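Long-range contacts in uncharacterized protein (Acinetobacter baumannii, PDB 4PAR), which cleaves DNA containing 5-hydroxymethylcytosine, as a restriction endonuclease that joins a nuclease domain resembling Vsr to an SRA-like DNA-binding domain: residues 73-78 with 125-131; 37-42 with 150-154; 220-226 with 266-272; 200-204 with 214-218; 15-19 with 277-281. The protein carries 3 engineered substitutions. The contacts are given in a common frame with arbitrary orientation. Residue numbers count along the deposited sequence, not the author numbering.

Contact 1 of 5, residues 73-78 with 125-131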
# COMPACT_ATOMS: atom_id res chain seq x y z
N VAL F 73 6.93 -27.89 8.14
CA VAL F 73 5.72 -28.67 8.02
C VAL F 73 5.59 -29.22 6.60
O VAL F 73 5.63 -28.46 5.63
CB VAL F 73 4.47 -27.83 8.36
CG1 VAL F 73 3.21 -28.57 7.94
CG2 VAL F 73 4.45 -27.49 9.85
N ASP F 74 5.47 -30.55 6.48
CA ASP F 74 5.22 -31.18 5.19
C ASP F 74 3.75 -31.53 5.04
O ASP F 74 3.20 -32.32 5.80
CB ASP F 74 6.06 -32.46 5.00
CG ASP F 74 5.92 -33.06 3.58
OD1 ASP F 74 5.05 -32.61 2.80
OD2 ASP F 74 6.69 -34.00 3.25
N GLU F 75 3.14 -30.84 4.10
CA GLU F 75 1.87 -31.19 3.54
C GLU F 75 2.13 -31.52 2.09
O GLU F 75 1.67 -32.51 1.58
CB GLU F 75 0.96 -29.99 3.58
CG GLU F 75 1.10 -29.18 4.84
CD GLU F 75 0.13 -28.03 4.87
OE1 GLU F 75 -0.54 -27.81 3.86
OE2 GLU F 75 0.04 -27.35 5.90
N GLY F 76 2.88 -30.66 1.42
CA GLY F 76 3.24 -30.95 0.06
C GLY F 76 2.06 -31.06 -0.87
O GLY F 76 1.29 -31.98 -0.77
N HIS F 77 1.91 -30.12 -1.78
CA HIS F 77 0.97 -30.31 -2.85
C HIS F 77 -0.30 -29.54 -2.83
O HIS F 77 -0.85 -29.27 -3.89
CB HIS F 77 0.66 -31.79 -3.03
CG HIS F 77 1.62 -32.51 -3.93
ND1 HIS F 77 2.09 -31.97 -5.06
CD2 HIS F 77 2.18 -33.78 -3.84
CE1 HIS F 77 2.92 -32.84 -5.66
NE2 HIS F 77 2.98 -33.94 -4.92
N HIS F 78 -0.81 -29.16 -1.68
CA HIS F 78 -2.08 -28.47 -1.69
C HIS F 78 -1.96 -27.03 -1.36
O HIS F 78 -2.75 -26.19 -1.81
CB HIS F 78 -3.02 -29.14 -0.73
CG HIS F 78 -2.88 -30.63 -0.68
ND1 HIS F 78 -3.81 -31.45 -1.17
CD2 HIS F 78 -1.88 -31.42 -0.16
CE1 HIS F 78 -3.42 -32.71 -0.98
NE2 HIS F 78 -2.24 -32.70 -0.36
N VAL F 125 2.02 -34.22 8.27
CA VAL F 125 0.69 -34.00 8.80
C VAL F 125 -0.40 -34.82 8.11
O VAL F 125 -1.56 -34.76 8.50
CB VAL F 125 0.32 -32.53 8.69
CG1 VAL F 125 1.33 -31.70 9.46
CG2 VAL F 125 0.28 -32.12 7.23
N PHE F 126 -0.03 -35.59 7.09
CA PHE F 126 -1.01 -36.39 6.37
C PHE F 126 -0.66 -37.87 6.39
O PHE F 126 0.45 -38.26 6.03
CB PHE F 126 -1.14 -35.90 4.93
CG PHE F 126 -1.67 -34.50 4.81
CD1 PHE F 126 -2.63 -34.04 5.69
CD2 PHE F 126 -1.22 -33.66 3.82
CE1 PHE F 126 -3.12 -32.75 5.58
CE2 PHE F 126 -1.71 -32.38 3.70
CZ PHE F 126 -2.66 -31.92 4.58
N LYS F 127 -1.61 -38.70 6.81
CA LYS F 127 -1.42 -40.14 6.78
C LYS F 127 -1.54 -40.63 5.34
O LYS F 127 -0.54 -41.03 4.74
CB LYS F 127 -2.43 -40.85 7.70
CG LYS F 127 -3.87 -40.34 7.64
CD LYS F 127 -4.84 -41.34 8.28
CE LYS F 127 -6.29 -40.94 8.05
NZ LYS F 127 -7.23 -41.97 8.56
N ASN F 128 -2.74 -40.58 4.79
CA ASN F 128 -2.94 -40.90 3.39
C ASN F 128 -3.05 -39.60 2.61
O ASN F 128 -4.06 -38.91 2.69
CB ASN F 128 -4.21 -41.74 3.18
CG ASN F 128 -4.17 -43.06 3.93
OD1 ASN F 128 -4.67 -43.16 5.05
ND2 ASN F 128 -3.58 -44.07 3.31
N GLN F 129 -2.00 -39.28 1.86
CA GLN F 129 -2.00 -38.09 1.03
C GLN F 129 -2.16 -38.52 -0.43
O GLN F 129 -1.57 -39.51 -0.85
CB GLN F 129 -0.71 -37.30 1.25
CG GLN F 129 -0.12 -36.69 -0.01
CD GLN F 129 0.29 -35.25 0.20
OE1 GLN F 129 -0.32 -34.54 1.00
NE2 GLN F 129 1.32 -34.81 -0.52
N GLU F 130 -2.96 -37.79 -1.20
CA GLU F 130 -3.61 -36.54 -0.80
C GLU F 130 -4.83 -36.73 0.10
O GLU F 130 -5.19 -37.86 0.44
CB GLU F 130 -4.01 -35.75 -2.06
CG GLU F 130 -4.63 -36.59 -3.17
CD GLU F 130 -3.59 -37.25 -4.07
OE1 GLU F 130 -2.41 -36.88 -4.00
OE2 GLU F 130 -3.97 -38.16 -4.85
N GLY F 131 -5.50 -35.62 0.44
CA GLY F 131 -6.58 -35.67 1.40
C GLY F 131 -6.22 -35.87 2.87
O GLY F 131 -5.53 -35.03 3.47
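The side-chain amide of Gln129 does most of the polar work here, at one end of the mixed sheet of the Vsr-like nuclease domain, where the neighbouring parallel strands 69-74 and 119-124 run out into loops. Gln129 NE2 donates to Gly76 O at 2.8 Å, and more weakly to Glu75 O at 3.1 Å, while Gln129 OE1 accepts from His78 NE2 at 3.0 Å. A glutamine suits this place because one group supplies both a donor for backbone carbonyls and an acceptor for an imidazole. Gly76 has a positive phi of 62°, and a CB there would collide with Asp74 OD1, so glycine fits the turn. The sheet's own pairing ends in a long, weak bond from Val125 N to Asp74 O (3.3 Å). Beyond the polar links, the side chain of Phe126 reaches toward the 73-78 segment: its edge is directed at the face of His78 in an offset edge-to-face pair, with centroids 5.6 Å apart and planes at 79°, and its CE2 is 3.6 Å from Glu75 CB. The carboxylate of Glu75 is engaged elsewhere, with OE2 accepting from the backbone N of Tyr25, so its aliphatic part is what meets this loop. A cis peptide precedes Glu130, whose CB comes within 3.3 Å of His78 CE1. At the strand end two branched valines meet, Val73 CG1 lying 4.0 Å from Val125 CG1.

Contact 2 of 5, residues 37-42 with 150-154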
# COMPACT_ATOMS: atom_id res chain seq x y z
N LEU F 37 8.00 -26.20 24.20
CA LEU F 37 9.39 -25.92 24.53
C LEU F 37 9.47 -24.84 25.61
O LEU F 37 10.08 -25.04 26.66
CB LEU F 37 10.16 -25.48 23.28
CG LEU F 37 11.55 -24.86 23.43
CD1 LEU F 37 12.49 -25.78 24.20
CD2 LEU F 37 12.12 -24.54 22.06
N ASN F 38 8.86 -23.69 25.31
CA ASN F 38 8.79 -22.50 26.18
C ASN F 38 10.12 -22.16 26.90
O ASN F 38 10.14 -21.78 28.06
CB ASN F 38 7.58 -22.61 27.14
CG ASN F 38 7.89 -23.28 28.47
OD1 ASN F 38 7.39 -22.90 29.52
ND2 ASN F 38 8.75 -24.29 28.42
N ASP F 39 11.21 -22.28 26.15
CA ASP F 39 12.49 -21.71 26.56
C ASP F 39 12.77 -20.49 25.69
O ASP F 39 13.02 -20.62 24.49
CB ASP F 39 13.63 -22.73 26.42
CG ASP F 39 14.97 -22.20 26.93
OD1 ASP F 39 15.10 -20.98 27.18
OD2 ASP F 39 15.90 -23.02 27.08
N PHE F 40 12.73 -19.31 26.30
CA PHE F 40 12.89 -18.08 25.53
C PHE F 40 14.31 -17.53 25.56
O PHE F 40 14.58 -16.46 25.02
CB PHE F 40 11.87 -17.05 26.00
CG PHE F 40 10.47 -17.42 25.63
CD1 PHE F 40 9.69 -18.18 26.48
CD2 PHE F 40 9.94 -17.05 24.40
CE1 PHE F 40 8.41 -18.54 26.13
CE2 PHE F 40 8.66 -17.40 24.05
CZ PHE F 40 7.89 -18.15 24.92
N THR F 41 15.23 -18.27 26.17
CA THR F 41 16.64 -18.00 25.95
C THR F 41 16.99 -18.41 24.52
O THR F 41 18.06 -18.09 24.01
CB THR F 41 17.55 -18.75 26.95
OG1 THR F 41 17.42 -20.16 26.75
CG2 THR F 41 17.16 -18.40 28.38
N LEU F 42 16.06 -19.13 23.89
CA LEU F 42 16.20 -19.55 22.50
C LEU F 42 15.48 -18.59 21.55
O LEU F 42 14.26 -18.51 21.55
CB LEU F 42 15.64 -20.96 22.31
CG LEU F 42 16.60 -22.14 22.39
CD1 LEU F 42 17.49 -22.05 23.62
CD2 LEU F 42 15.81 -23.43 22.41
N ILE F 150 15.90 -30.28 20.03
CA ILE F 150 16.21 -28.89 20.33
C ILE F 150 16.90 -28.76 21.69
O ILE F 150 17.95 -28.13 21.82
CB ILE F 150 14.95 -28.01 20.33
CG1 ILE F 150 14.32 -27.99 18.94
CG2 ILE F 150 15.28 -26.60 20.79
CD1 ILE F 150 13.08 -27.14 18.86
N LYS F 151 16.29 -29.37 22.71
CA LYS F 151 16.83 -29.29 24.06
C LYS F 151 18.23 -29.89 24.15
O LYS F 151 19.11 -29.33 24.81
CB LYS F 151 15.90 -29.99 25.05
CG LYS F 151 14.65 -29.19 25.39
CD LYS F 151 13.82 -29.88 26.47
CE LYS F 151 12.70 -28.98 26.96
NZ LYS F 151 11.85 -29.66 27.98
N THR F 152 18.44 -31.01 23.47
CA THR F 152 19.73 -31.70 23.58
C THR F 152 20.80 -30.97 22.77
O THR F 152 21.98 -31.00 23.13
CB THR F 152 19.62 -33.19 23.13
OG1 THR F 152 20.75 -33.92 23.61
CG2 THR F 152 19.53 -33.31 21.61
N ALA F 153 20.39 -30.28 21.71
CA ALA F 153 21.32 -29.44 20.97
C ALA F 153 21.73 -28.25 21.84
O ALA F 153 22.91 -27.88 21.90
CB ALA F 153 20.71 -28.96 19.67
N LYS F 154 20.74 -27.67 22.51
CA LYS F 154 20.98 -26.56 23.43
C LYS F 154 21.94 -26.99 24.53
O LYS F 154 22.81 -26.22 24.95
CB LYS F 154 19.68 -26.05 24.04
CG LYS F 154 19.85 -24.78 24.85
CD LYS F 154 18.75 -24.61 25.88
CE LYS F 154 19.07 -23.46 26.83
NZ LYS F 154 18.10 -23.38 27.96
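Leu37 ends helix 26-37 with its CA-to-CB bond directed toward helix 136-159, where its CD2 packs 4.0 Å from Ile150 CG2 and its CD1 4.2 Å from Lys151 CG. The chain then leaves the helix at Asn38, which takes positive phi (42°), a conformation that asparagine tolerates better than most residues. Asp39 follows and serves two purposes. Its OD1 accepts from Thr41 N at 2.9 Å, forming an Asx turn, and also from Thr41 OG1 in a very short contact of 2.5 Å. Its OD2 forms a salt bridge with Lys154 NZ, modelled at a very short 2.4 Å. A short acidic side chain is well suited to this double task, shaping the loop with one oxygen and reaching the helix with the other. Lys154 meets it through a largely extended chain, all four chi angles in t, which carries the ammonium group across the gap. Leu42, a buried residue, closes the segment: its CD2 lies 3.6 Å from Ile150 CG2 and its CD1 3.6 Å from Lys154 CD, so the apolar part of the lysine is used as well as its charge. Asn38 and Phe40 pack against Arg32 and Tyr28 of the second subunit. Within the Vsr-like nuclease domain, the loop joins helix 26-37 to strand 45-51 and rests on helix 136-159, with Leu37 and Ile150 both touching Phe64 of strand 57-64.

Contact 3 of 5, residues 220-226 with 266-272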
# COMPACT_ATOMS: atom_id res chain seq x y z
N ASP F 220 44.17 -2.28 5.50
CA ASP F 220 43.99 -3.28 4.44
C ASP F 220 42.56 -3.80 4.35
O ASP F 220 42.24 -4.63 3.49
CB ASP F 220 44.96 -4.44 4.64
CG ASP F 220 44.73 -5.18 5.94
OD1 ASP F 220 44.27 -4.54 6.91
OD2 ASP F 220 45.02 -6.40 6.00
N THR F 221 41.69 -3.33 5.24
CA THR F 221 40.30 -3.79 5.29
C THR F 221 39.28 -2.67 5.07
O THR F 221 39.52 -1.52 5.45
CB THR F 221 39.98 -4.48 6.63
OG1 THR F 221 40.29 -3.59 7.71
CG2 THR F 221 40.78 -5.76 6.79
N LEU F 222 38.15 -3.01 4.47
CA LEU F 222 37.08 -2.05 4.23
C LEU F 222 35.74 -2.54 4.78
O LEU F 222 35.35 -3.69 4.56
CB LEU F 222 36.95 -1.77 2.73
CG LEU F 222 35.89 -0.75 2.31
CD1 LEU F 222 36.36 0.67 2.61
CD2 LEU F 222 35.50 -0.90 0.85
N ILE F 223 35.03 -1.67 5.49
CA ILE F 223 33.69 -1.98 5.96
C ILE F 223 32.73 -1.80 4.80
O ILE F 223 32.60 -0.70 4.26
CB ILE F 223 33.25 -1.09 7.12
CG1 ILE F 223 34.39 -0.87 8.12
CG2 ILE F 223 32.02 -1.68 7.80
CD1 ILE F 223 34.65 -2.05 9.00
N TRP F 224 32.03 -2.86 4.41
CA TRP F 224 31.21 -2.77 3.21
C TRP F 224 29.73 -3.05 3.50
O TRP F 224 29.40 -3.98 4.23
CB TRP F 224 31.74 -3.74 2.16
CG TRP F 224 31.25 -3.46 0.78
CD1 TRP F 224 30.78 -2.27 0.31
CD2 TRP F 224 31.17 -4.39 -0.30
NE1 TRP F 224 30.41 -2.40 -1.01
CE2 TRP F 224 30.64 -3.69 -1.41
CE3 TRP F 224 31.49 -5.74 -0.44
CZ2 TRP F 224 30.43 -4.30 -2.64
CZ3 TRP F 224 31.28 -6.34 -1.67
CH2 TRP F 224 30.76 -5.62 -2.75
N PHE F 225 28.85 -2.25 2.90
CA PHE F 225 27.41 -2.41 3.08
C PHE F 225 26.70 -2.61 1.75
O PHE F 225 25.84 -1.81 1.38
CB PHE F 225 26.80 -1.20 3.78
CG PHE F 225 27.53 -0.79 5.02
CD1 PHE F 225 27.85 -1.72 5.99
CD2 PHE F 225 27.90 0.53 5.22
CE1 PHE F 225 28.53 -1.34 7.13
CE2 PHE F 225 28.57 0.92 6.36
CZ PHE F 225 28.88 -0.02 7.32
N PRO F 226 27.04 -3.69 1.03
CA PRO F 226 26.46 -3.89 -0.30
C PRO F 226 25.06 -4.47 -0.27
O PRO F 226 24.64 -5.10 0.72
CB PRO F 226 27.43 -4.88 -0.93
CG PRO F 226 27.89 -5.71 0.21
CD PRO F 226 27.91 -4.81 1.42
N PRO F 266 41.70 -1.63 -1.02
CA PRO F 266 42.11 -2.59 0.01
C PRO F 266 41.72 -4.03 -0.32
O PRO F 266 40.62 -4.27 -0.84
CB PRO F 266 41.36 -2.10 1.25
CG PRO F 266 40.15 -1.44 0.71
CD PRO F 266 40.59 -0.77 -0.56
N GLN F 267 42.60 -4.97 -0.00
CA GLN F 267 42.45 -6.35 -0.43
C GLN F 267 41.49 -7.17 0.43
O GLN F 267 41.16 -8.31 0.09
CB GLN F 267 43.82 -7.03 -0.46
CG GLN F 267 44.70 -6.53 -1.58
CD GLN F 267 43.99 -6.61 -2.92
OE1 GLN F 267 43.70 -5.58 -3.53
NE2 GLN F 267 43.74 -7.82 -3.39
N LYS F 268 41.03 -6.59 1.53
CA LYS F 268 40.08 -7.27 2.40
C LYS F 268 38.85 -6.41 2.65
O LYS F 268 38.94 -5.19 2.73
CB LYS F 268 40.73 -7.64 3.74
CG LYS F 268 41.76 -8.74 3.66
CD LYS F 268 42.49 -8.90 4.99
CE LYS F 268 43.45 -10.07 4.96
NZ LYS F 268 42.73 -11.35 4.70
N ARG F 269 37.69 -7.06 2.76
CA ARG F 269 36.47 -6.35 3.13
C ARG F 269 35.66 -7.14 4.13
O ARG F 269 35.34 -8.31 3.91
CB ARG F 269 35.63 -6.05 1.89
CG ARG F 269 36.17 -4.94 1.00
CD ARG F 269 35.22 -4.63 -0.14
NE ARG F 269 35.76 -3.64 -1.06
CZ ARG F 269 35.14 -3.22 -2.17
NH1 ARG F 269 33.96 -3.72 -2.49
NH2 ARG F 269 35.71 -2.31 -2.94
N ILE F 270 35.33 -6.51 5.26
CA ILE F 270 34.37 -7.07 6.20
C ILE F 270 32.97 -6.67 5.75
O ILE F 270 32.68 -5.48 5.55
CB ILE F 270 34.66 -6.62 7.65
CG1 ILE F 270 33.38 -6.64 8.50
CG2 ILE F 270 35.29 -5.23 7.65
CD1 ILE F 270 32.79 -5.26 8.76
N VAL F 271 32.09 -7.65 5.59
CA VAL F 271 30.83 -7.42 4.91
C VAL F 271 29.60 -7.43 5.82
O VAL F 271 29.44 -8.31 6.66
CB VAL F 271 30.61 -8.45 3.79
CG1 VAL F 271 29.50 -8.00 2.86
CG2 VAL F 271 31.88 -8.66 3.02
N PHE F 272 28.75 -6.42 5.64
CA PHE F 272 27.41 -6.41 6.22
C PHE F 272 26.39 -6.16 5.11
O PHE F 272 26.33 -5.08 4.54
CB PHE F 272 27.29 -5.33 7.30
CG PHE F 272 27.83 -5.74 8.63
CD1 PHE F 272 29.19 -5.81 8.86
CD2 PHE F 272 26.97 -6.05 9.67
CE1 PHE F 272 29.69 -6.18 10.09
CE2 PHE F 272 27.46 -6.42 10.91
CZ PHE F 272 28.82 -6.49 11.12
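This is a parallel beta pairing within the curled mixed sheet of the SRA-like domain, between strand 221-224 and the start of strand 268-276. The segment axes approach to 4.3 Å and cross at -28°. Alternating backbone bonds hold the register: Lys268 N to Asp220 O (3.0 Å), Leu222 N to Lys268 O, Ile270 N to Leu222 O (weak), Trp224 N to Ile270 O and Phe272 N to Trp224 O, each of the last four 2.9 Å. On one face Ile223 CD1 packs 3.5 Å from Ile270 CG2, beta-branched residues well suited to a strand, and both touch Phe201. On the other, the Arg269 guanidinium lies over Trp224 as a cation-pi pair, CZ 4.6 Å from the centroid of the six-membered ring, while Leu222 CD2 sits 3.4 Å from Arg269 NE. Arg269 NH1 also forms a salt bridge with Glu247. The charge of the buried arginine is balanced by the carboxylate of Glu247 and further stabilised by the indole face, which lets it lie among apolar neighbours.

Contact 4 of 5, residues 200-204 with 214-218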
# COMPACT_ATOMS: atom_id res chain seq x y z
N CYS F 200 30.90 0.05 15.70
CA CYS F 200 31.46 -1.17 16.27
C CYS F 200 32.98 -1.19 16.15
O CYS F 200 33.68 -1.76 17.00
CB CYS F 200 30.88 -2.40 15.59
SG CYS F 200 29.14 -2.63 15.91
N PHE F 201 33.47 -0.61 15.06
CA PHE F 201 34.89 -0.64 14.71
C PHE F 201 35.68 0.62 15.11
O PHE F 201 36.83 0.79 14.71
CB PHE F 201 35.02 -0.92 13.22
CG PHE F 201 34.50 -2.28 12.83
CD1 PHE F 201 35.25 -3.42 13.07
CD2 PHE F 201 33.25 -2.42 12.26
CE1 PHE F 201 34.77 -4.67 12.73
CE2 PHE F 201 32.76 -3.67 11.92
CZ PHE F 201 33.52 -4.80 12.15
N GLY F 202 35.06 1.50 15.89
CA GLY F 202 35.74 2.70 16.36
C GLY F 202 35.25 4.04 15.84
O GLY F 202 35.74 5.08 16.27
N TYR F 203 34.29 4.02 14.92
CA TYR F 203 33.67 5.26 14.46
C TYR F 203 32.73 5.88 15.51
O TYR F 203 32.13 5.17 16.32
CB TYR F 203 32.91 5.02 13.15
CG TYR F 203 33.75 5.19 11.91
CD1 TYR F 203 34.32 6.41 11.59
CD2 TYR F 203 33.98 4.12 11.05
CE1 TYR F 203 35.09 6.57 10.45
CE2 TYR F 203 34.75 4.27 9.91
CZ TYR F 203 35.30 5.50 9.61
OH TYR F 203 36.08 5.66 8.48
N SER F 204 32.65 7.20 15.51
CA SER F 204 31.71 7.96 16.34
C SER F 204 30.45 8.36 15.58
O SER F 204 29.62 9.11 16.10
CB SER F 204 32.38 9.20 16.92
OG SER F 204 33.30 8.86 17.95
N LEU F 214 35.87 3.34 5.42
CA LEU F 214 37.27 3.00 5.70
C LEU F 214 37.44 2.50 7.13
O LEU F 214 37.02 3.16 8.08
CB LEU F 214 38.16 4.23 5.47
CG LEU F 214 38.04 4.92 4.11
CD1 LEU F 214 38.56 6.35 4.19
CD2 LEU F 214 38.78 4.15 3.03
N HIS F 215 38.06 1.33 7.29
CA HIS F 215 38.33 0.77 8.61
C HIS F 215 39.36 1.62 9.35
O HIS F 215 40.47 1.81 8.86
CB HIS F 215 38.83 -0.67 8.49
CG HIS F 215 38.99 -1.38 9.80
ND1 HIS F 215 39.37 -2.70 9.89
CD2 HIS F 215 38.84 -0.95 11.07
CE1 HIS F 215 39.44 -3.06 11.16
NE2 HIS F 215 39.12 -2.01 11.90
N PRO F 216 38.98 2.14 10.53
CA PRO F 216 39.88 2.98 11.32
C PRO F 216 41.19 2.31 11.74
O PRO F 216 42.26 2.91 11.58
CB PRO F 216 39.04 3.32 12.55
CG PRO F 216 37.64 3.24 12.08
CD PRO F 216 37.62 2.11 11.09
N TYR F 217 41.12 1.09 12.26
CA TYR F 217 42.29 0.47 12.87
C TYR F 217 43.06 -0.49 11.97
O TYR F 217 44.10 -1.00 12.36
CB TYR F 217 41.86 -0.26 14.15
CG TYR F 217 41.53 0.68 15.28
CD1 TYR F 217 42.46 0.93 16.29
CD2 TYR F 217 40.31 1.33 15.34
CE1 TYR F 217 42.16 1.80 17.33
CE2 TYR F 217 40.01 2.20 16.37
CZ TYR F 217 40.94 2.43 17.36
OH TYR F 217 40.64 3.30 18.39
N LYS F 218 42.55 -0.71 10.76
CA LYS F 218 43.25 -1.54 9.78
C LYS F 218 43.13 -0.93 8.38
O LYS F 218 42.02 -0.66 7.92
CB LYS F 218 42.70 -2.97 9.79
CG LYS F 218 42.99 -3.76 11.06
CD LYS F 218 44.49 -3.98 11.24
CE LYS F 218 44.81 -4.65 12.57
NZ LYS F 218 46.27 -4.87 12.73
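Tyr203, Phe201 and Pro216 bury the largest areas where two loops of the SRA-like domain meet. Tyr203 combines two roles suited to its ring and hydroxyl. Its OH donates to Leu214 O at 2.7 Å, while Pro216 CG lies over the ring face, 4.0 Å from the centroid and 20° off the normal, a CH-pi contact. Proline fits because its compact, conformationally restricted ring lays the CG methylene on the aromatic face. Phe201, a buried residue, directs its edge at the face of His215: the centroids are 5.6 Å apart and the planes meet at 67°. The imidazole is also held through ND1, which is hydrogen-bonded to Thr221 OG1. The carbonyl of Phe201 also rests against the second loop, its O lying 3.7 Å from Pro216 CG and 3.6 Å from Tyr217 CD2. Gly202 between the two aromatic residues has to be small, because a CB would run into Tyr217 CE2 as well as the preceding carbonyl. The first loop follows helix 194-200 and the second connects the antiparallel strands 212-214 and 221-224; Tyr217 continues outward to Tyr314 and Lys317 of the C-terminal tail, beyond strand 302-312.

Contact 5 of 5, residues 15-19 with 277-281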
# COMPACT_ATOMS: atom_id res chain seq x y z
N ARG F 15 4.27 -11.27 17.09
CA ARG F 15 4.36 -11.03 15.66
C ARG F 15 4.97 -12.19 14.88
O ARG F 15 4.62 -12.41 13.73
CB ARG F 15 5.15 -9.75 15.39
CG ARG F 15 4.49 -8.50 15.94
CD ARG F 15 5.25 -7.26 15.57
NE ARG F 15 5.11 -6.95 14.15
CZ ARG F 15 5.65 -5.89 13.57
NH1 ARG F 15 6.37 -5.03 14.28
NH2 ARG F 15 5.47 -5.68 12.27
N GLN F 16 5.88 -12.95 15.49
CA GLN F 16 6.46 -14.11 14.81
C GLN F 16 5.42 -15.21 14.65
O GLN F 16 5.42 -15.93 13.65
CB GLN F 16 7.68 -14.66 15.56
CG GLN F 16 8.91 -13.74 15.56
CD GLN F 16 9.59 -13.63 14.20
OE1 GLN F 16 9.53 -14.55 13.37
NE2 GLN F 16 10.25 -12.51 13.97
N LEU F 17 4.53 -15.33 15.63
CA LEU F 17 3.48 -16.35 15.60
C LEU F 17 2.19 -15.77 15.01
O LEU F 17 1.17 -16.46 14.93
CB LEU F 17 3.23 -16.90 17.00
CG LEU F 17 4.47 -17.53 17.64
CD1 LEU F 17 4.19 -17.99 19.05
CD2 LEU F 17 4.97 -18.67 16.80
N GLY F 18 2.26 -14.51 14.60
CA GLY F 18 1.11 -13.83 14.02
C GLY F 18 1.20 -13.57 12.53
O GLY F 18 0.43 -12.77 12.00
N ARG F 19 2.14 -14.21 11.85
CA ARG F 19 2.30 -13.99 10.42
C ARG F 19 1.16 -14.63 9.65
O ARG F 19 0.60 -15.63 10.09
CB ARG F 19 3.62 -14.57 9.91
CG ARG F 19 4.87 -13.87 10.39
CD ARG F 19 6.08 -14.48 9.71
NE ARG F 19 7.32 -14.25 10.45
CZ ARG F 19 8.05 -13.16 10.32
NH1 ARG F 19 7.66 -12.19 9.51
NH2 ARG F 19 9.17 -13.03 11.02
N ASP F 277 14.22 -6.21 7.39
CA ASP F 277 13.94 -6.91 8.65
C ASP F 277 12.76 -7.87 8.46
O ASP F 277 11.75 -7.50 7.87
CB ASP F 277 13.65 -5.91 9.77
CG ASP F 277 13.53 -6.57 11.13
OD1 ASP F 277 14.02 -7.71 11.30
OD2 ASP F 277 12.95 -5.94 12.05
N ASN F 278 12.89 -9.10 8.98
CA ASN F 278 11.85 -10.11 8.81
C ASN F 278 10.51 -9.63 9.40
O ASN F 278 9.44 -10.01 8.93
CB ASN F 278 12.27 -11.45 9.44
CG ASN F 278 12.40 -11.39 10.95
OD1 ASN F 278 11.43 -11.15 11.66
ND2 ASN F 278 13.60 -11.64 11.45
N LEU F 279 10.59 -8.78 10.41
CA LEU F 279 9.43 -8.06 10.90
C LEU F 279 9.57 -6.58 10.57
O LEU F 279 10.68 -6.04 10.58
CB LEU F 279 9.27 -8.23 12.41
CG LEU F 279 8.75 -9.58 12.91
CD1 LEU F 279 8.83 -9.62 14.43
CD2 LEU F 279 7.33 -9.82 12.44
N SER F 280 8.46 -5.93 10.26
CA SER F 280 8.42 -4.48 10.12
C SER F 280 9.32 -3.90 9.03
O SER F 280 9.72 -2.73 9.11
CB SER F 280 8.78 -3.81 11.45
OG SER F 280 7.74 -3.96 12.41
N SER F 281 9.69 -4.72 8.04
CA SER F 281 10.04 -4.24 6.70
C SER F 281 10.91 -2.98 6.61
O SER F 281 10.68 -2.12 5.75
CB SER F 281 8.76 -4.01 5.89
OG SER F 281 9.05 -3.62 4.56
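An interdomain contact joins the end of helix 7-16 in the Vsr-like nuclease domain to the hairpin loop between the antiparallel strands 268-276 and 283-295 of the SRA-like domain. Long polar side chains bridge the gap. Arg15 extends through chi2 in t and then bends at chi3 (71°, p), bringing its guanidinium round to Ser280 OG, to which NH1 donates at 2.6 Å and NH2 more weakly at 2.9 Å. Gln16 folds back with chi1 and chi2 both m, so that its NE2 reaches Asn278 OD1 at 2.9 Å. Arg19 is extended at chi2 and chi3 and turns its guanidinium at chi4 (-85°), which lets NH1 donate to Asn278 O at 2.9 Å and NH2 to Asn278 OD1 at 3.0 Å; NE is satisfied by Thr46 OG1. With chi1 in p, Asn278 presents its side-chain oxygen alongside its own carbonyl, so one residue receives both arms of the arginine. Arg19 NH2 also donates to Gln16 OE1 at 2.8 Å. Leu279 fills the space between the arginines: its CB lies over one face of the Arg15 guanidinium and its CD2 over one face of Arg19's. Ser280 and Ser281 both adopt positive phi, and Ser281 packs on a phosphate of the bound DNA. The leucine also touches the alkyl part of the first arginine, with Leu279 CD2 3.7 Å from Arg15 CB.

Contacts 1 and 2 belong to the nuclease domain, their centres 28 Å apart: contact 1 continues from neighbouring strands of its five-stranded sheet, whereas contact 2 packs a loop on helix 136-159. Contacts 3 and 4 lie in the SRA-like domain and meet directly, with centres 11 Å apart. The centre of contact 5 is 21 Å from that of contact 2 and 30 Å from that of contact 3. Along the chain, contact 1 is nested within contact 2, contact 4 closes before contact 3 opens, and contact 5 encloses all four. By joining 15-19 to 277-281, contact 5 fixes the relative placement of the two domains beside the DNA.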